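Local coordinates for 3-dehydroquinate dehydratase (Zymomonas mobilis subsp. mobilis, PDB 6SMF) that catalyses the dehydration of 3-dehydroquinate to 3-dehydroshikimate, the third step of the shikimate pathway to chorismate, as a type II dehydroquinase that assembles into a dodecamer, at the interface of chains A and B and the interface of chains A and C. Residues are numbered along the deposited sequence; one frame, centred on the assembly and turned at random. Chains: chain A/B/C, 3-dehydroquinate dehydratase.

Contact 1: the interface of chains A and B. Residues chain A 104, 128-131, 145; chain B 131-132, 134, 141.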
loop_
_atom_site.group_PDB
_atom_site.type_symbol
_atom_site.label_atom_id
_atom_site.label_comp_id
_atom_site.label_asym_id
_atom_site.label_seq_id
_atom_site.Cartn_x
_atom_site.Cartn_y
_atom_site.Cartn_z
ATOM N N ILE A 104 2.858 -21.942 23.210
ATOM C CA ILE A 104 1.603 -21.178 23.433
ATOM C C ILE A 104 1.945 -19.691 23.599
ATOM O O ILE A 104 2.754 -19.336 24.511
ATOM C CB ILE A 104 0.871 -21.733 24.649
ATOM C CG1 ILE A 104 0.498 -23.188 24.419
ATOM C CG2 ILE A 104 -0.344 -20.878 24.956
ATOM C CD1 ILE A 104 0.094 -23.886 25.688
ATOM N N LEU A 128 1.413 -22.881 18.315
ATOM C CA LEU A 128 0.291 -23.814 18.327
ATOM C C LEU A 128 -0.972 -22.980 18.491
ATOM O O LEU A 128 -2.010 -23.247 17.853
ATOM C CB LEU A 128 0.489 -24.757 19.514
ATOM C CG LEU A 128 -0.660 -25.708 19.815
ATOM C CD1 LEU A 128 -0.757 -26.787 18.755
ATOM C CD2 LEU A 128 -0.471 -26.320 21.202
ATOM N N GLY A 129 -0.907 -22.032 19.403
ATOM C CA GLY A 129 -2.116 -21.385 19.941
ATOM C C GLY A 129 -1.743 -20.133 20.692
ATOM O O GLY A 129 -0.532 -19.966 20.952
ATOM N N THR A 130 -2.765 -19.341 21.036
ATOM C CA THR A 130 -2.664 -17.983 21.595
ATOM C C THR A 130 -3.747 -17.805 22.650
ATOM O O THR A 130 -4.924 -18.087 22.372
ATOM C CB THR A 130 -2.839 -16.940 20.482
ATOM O OG1 THR A 130 -1.766 -17.136 19.557
ATOM C CG2 THR A 130 -2.804 -15.513 20.975
ATOM N N ILE A 131 -3.347 -17.275 23.803
ATOM C CA ILE A 131 -4.277 -16.821 24.866
ATOM C C ILE A 131 -3.939 -15.367 25.174
ATOM O O ILE A 131 -2.810 -15.095 25.587
ATOM C CB ILE A 131 -4.183 -17.732 26.077
ATOM C CG1 ILE A 131 -4.397 -19.192 25.658
ATOM C CG2 ILE A 131 -5.173 -17.248 27.136
ATOM C CD1 ILE A 131 -4.357 -20.217 26.808
ATOM N N ALA A 145 -3.640 -25.684 29.711
ATOM C CA ALA A 145 -3.697 -26.231 28.334
ATOM C C ALA A 145 -2.395 -27.017 28.036
ATOM O O ALA A 145 -2.453 -28.097 27.352
ATOM C CB ALA A 145 -3.920 -25.080 27.398
ATOM N N ILE B 131 -8.899 -16.915 22.584
ATOM C CA ILE B 131 -8.263 -18.239 22.670
ATOM C C ILE B 131 -8.330 -18.903 21.299
ATOM O O ILE B 131 -9.439 -19.104 20.793
ATOM C CB ILE B 131 -8.947 -19.051 23.760
ATOM C CG1 ILE B 131 -8.961 -18.274 25.081
ATOM C CG2 ILE B 131 -8.255 -20.407 23.872
ATOM C CD1 ILE B 131 -9.709 -18.939 26.174
ATOM N N SER B 132 -7.168 -19.233 20.745
ATOM C CA SER B 132 -7.030 -19.819 19.413
ATOM C C SER B 132 -6.140 -21.046 19.449
ATOM O O SER B 132 -5.050 -20.950 20.032
ATOM C CB SER B 132 -6.431 -18.815 18.466
ATOM O OG SER B 132 -7.314 -17.721 18.263
ATOM N N PHE B 134 -6.465 -24.567 19.820
ATOM C CA PHE B 134 -6.484 -25.789 20.682
ATOM C C PHE B 134 -7.640 -26.710 20.280
ATOM O O PHE B 134 -7.990 -27.542 21.071
ATOM C CB PHE B 134 -6.608 -25.391 22.160
ATOM C CG PHE B 134 -5.545 -24.440 22.645
ATOM C CD1 PHE B 134 -4.348 -24.946 23.116
ATOM C CD2 PHE B 134 -5.714 -23.056 22.583
ATOM C CE1 PHE B 134 -3.335 -24.084 23.518
ATOM C CE2 PHE B 134 -4.696 -22.205 22.956
ATOM C CZ PHE B 134 -3.504 -22.716 23.413
ATOM N N LEU B 141 -11.380 -23.907 27.509
ATOM C CA LEU B 141 -10.576 -22.826 28.163
ATOM C C LEU B 141 -11.399 -21.540 28.287
ATOM O O LEU B 141 -11.359 -20.856 29.332
ATOM C CB LEU B 141 -9.321 -22.539 27.332
ATOM C CG LEU B 141 -8.243 -23.616 27.388
ATOM C CD1 LEU B 141 -7.304 -23.467 26.220
ATOM C CD2 LEU B 141 -7.465 -23.584 28.701
#

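Contact 2: the interface of chains A and C. Residues chain A 58-59; chain C 61-62, 64-65.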
loop_
_atom_site.group_PDB
_atom_site.type_symbol
_atom_site.label_atom_id
_atom_site.label_comp_id
_atom_site.label_asym_id
_atom_site.label_seq_id
_atom_site.Cartn_x
_atom_site.Cartn_y
_atom_site.Cartn_z
ATOM N N ASN A 58 14.976 -8.508 28.421
ATOM C CA ASN A 58 14.751 -7.408 27.460
ATOM C C ASN A 58 15.446 -7.756 26.138
ATOM O O ASN A 58 15.349 -6.939 25.208
ATOM C CB ASN A 58 15.156 -6.055 28.051
ATOM C CG ASN A 58 14.438 -5.792 29.364
ATOM O OD1 ASN A 58 13.252 -6.125 29.479
ATOM N ND2 ASN A 58 15.152 -5.265 30.374
ATOM N N HIS A 59 16.102 -8.922 26.032
ATOM C CA HIS A 59 16.947 -9.276 24.854
ATOM C C HIS A 59 16.227 -10.313 23.999
ATOM O O HIS A 59 15.893 -11.404 24.499
ATOM C CB HIS A 59 18.344 -9.765 25.264
ATOM C CG HIS A 59 19.124 -8.756 26.045
ATOM N ND1 HIS A 59 20.230 -8.106 25.521
ATOM C CD2 HIS A 59 18.953 -8.262 27.293
ATOM C CE1 HIS A 59 20.698 -7.259 26.423
ATOM N NE2 HIS A 59 19.913 -7.326 27.505
ATOM N N GLY C 61 18.679 -4.913 23.498
ATOM C CA GLY C 61 18.373 -5.250 24.897
ATOM C C GLY C 61 19.139 -4.374 25.887
ATOM O O GLY C 61 18.562 -4.043 26.952
ATOM N N ALA C 62 20.391 -4.021 25.598
ATOM C CA ALA C 62 21.175 -3.129 26.481
ATOM C C ALA C 62 20.455 -1.772 26.625
ATOM O O ALA C 62 20.300 -1.302 27.760
ATOM C CB ALA C 62 22.576 -2.952 25.969
ATOM N N ILE C 64 17.378 -1.082 26.470
ATOM C CA ILE C 64 16.145 -1.280 27.273
ATOM C C ILE C 64 16.543 -1.405 28.741
ATOM O O ILE C 64 16.005 -0.627 29.562
ATOM C CB ILE C 64 15.323 -2.464 26.737
ATOM C CG1 ILE C 64 14.794 -2.134 25.331
ATOM C CG2 ILE C 64 14.200 -2.812 27.703
ATOM C CD1 ILE C 64 14.454 -3.325 24.499
ATOM N N ASP C 65 17.485 -2.298 29.046
ATOM C CA ASP C 65 18.039 -2.466 30.427
ATOM C C ASP C 65 18.383 -1.081 30.987
ATOM O O ASP C 65 17.972 -0.772 32.086
ATOM C CB ASP C 65 19.291 -3.349 30.454
ATOM C CG ASP C 65 19.157 -4.798 29.989
ATOM O OD1 ASP C 65 18.053 -5.362 30.088
ATOM O OD2 ASP C 65 20.217 -5.354 29.620
HETATM O O HOH W 1 17.205 -7.674 30.248
#

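Contact 1: the interface of chains A and B
The backbone amide N of A:Thr130 donates to the carbonyl O of B:Ser132 at 3.0 Å, and the amide N of B:Ser132 returns a bond of the same length to the carbonyl O of A:Thr130. This reciprocal pair joins the two edge strands antiparallel, with A:Ile131 facing B:Ile131 where the strands pass each other.

Beside the bonded pair, B:Phe134 reaches into chain A. Its CG stands anti to its own carbonyl carbon (chi1 -56°), which sends the ring over the start of the partner strand. Methyl CG2 of A:Ile104 meets CZ of B:Phe134 edge-on, in the ring plane, at 4.0 Å, and the two side chains cross at about a right angle. CA of A:Gly129 lies over one face, 4.0 Å from CZ of B:Phe134, so bare backbone is the contact surface there.

The opposite face carries CD1 of B:Leu141, toward the rim. On that same side CB of A:Ala145 stands by the CE1 margin and touches CD1 of B:Leu141 at 3.9 Å, while CG1 of A:Ile131 is off the CE2 margin. The ring is thus held between glycine backbone and aliphatic groups.

B:Phe134 lies in the loop between strand 129-132 and helix 136-147 of chain B; the patch adds those elements of chain A and its strand 103-107, and recurs with the chains exchanged about a two-fold.

Contact 2: the interface of chains A and C
A:Asn58 and A:His59 both carry CG anti to their own carbonyl carbon (chi1 -55° and -60°), and from neighbouring positions in a loop they send an amide and an imidazole to the same carboxylate, that of C:Asp65. The aspartate leaves its helix with a matching first torsion and turns one oxygen to each partner.

The amide ND2 of A:Asn58 donates to OD1 of C:Asp65 at 2.9 Å. It meets that oxygen nearly end-on to its C-O bond, with the acceptor slightly tilted from the amide plane. NE2 of A:His59 donates to the other oxygen, OD2 of C:Asp65, also at 2.9 Å. Here the histidine uses its edge: OD2 lies close to the ring plane, and the bond is fairly straight (166° at H). The ring comes in on the syn side of the carboxylate but out of its plane, the two planes being turned well apart. With each oxygen held separately, rotation of the carboxylate should be restrained, and its charge may favour a protonated imidazole.

A water adds a further link, 3.0 Å from the backbone N of A:Asn58; the water's 2.5 Å to OD1 of C:Asp65 is unusually short and so less certain.

Alongside these polar bonds the packing is close. CA of C:Gly61 sits over the centre of one face of the A:His59 ring, 3.5 Å from the centroid, in a CH-pi contact, while the peptide from C:Gly61 to C:Ala62 passes along the same region, close to CE1. Methyl CG2 of C:Ile64 presses against CB of A:Asn58 at 3.4 Å, one helical residue before the aspartate.

The contact thus docks the loop after strand 51-56 of chain A onto the first turns of helix 60-72 of chain C, helping to hold neighbouring subunits together in the dodecamer.

The centres of the C-alpha atoms of contact 1 and contact 2 are about 28 Å apart, and the two share no residues; chain A takes part in both, binding B through one region and C through another. Contact 1 extends a strand pairing across a two-fold, whereas contact 2 sets a loop against a helix without exact two-fold symmetry, so the two serve different kinds of subunit junction. Repeated through the copies, such junctions can build a closed homododecamer. Strand 103-107, which gives A:Ile104 to contact 1, also ends in A:His107, the predicted proton donor, about 10 Å from the centre of that contact.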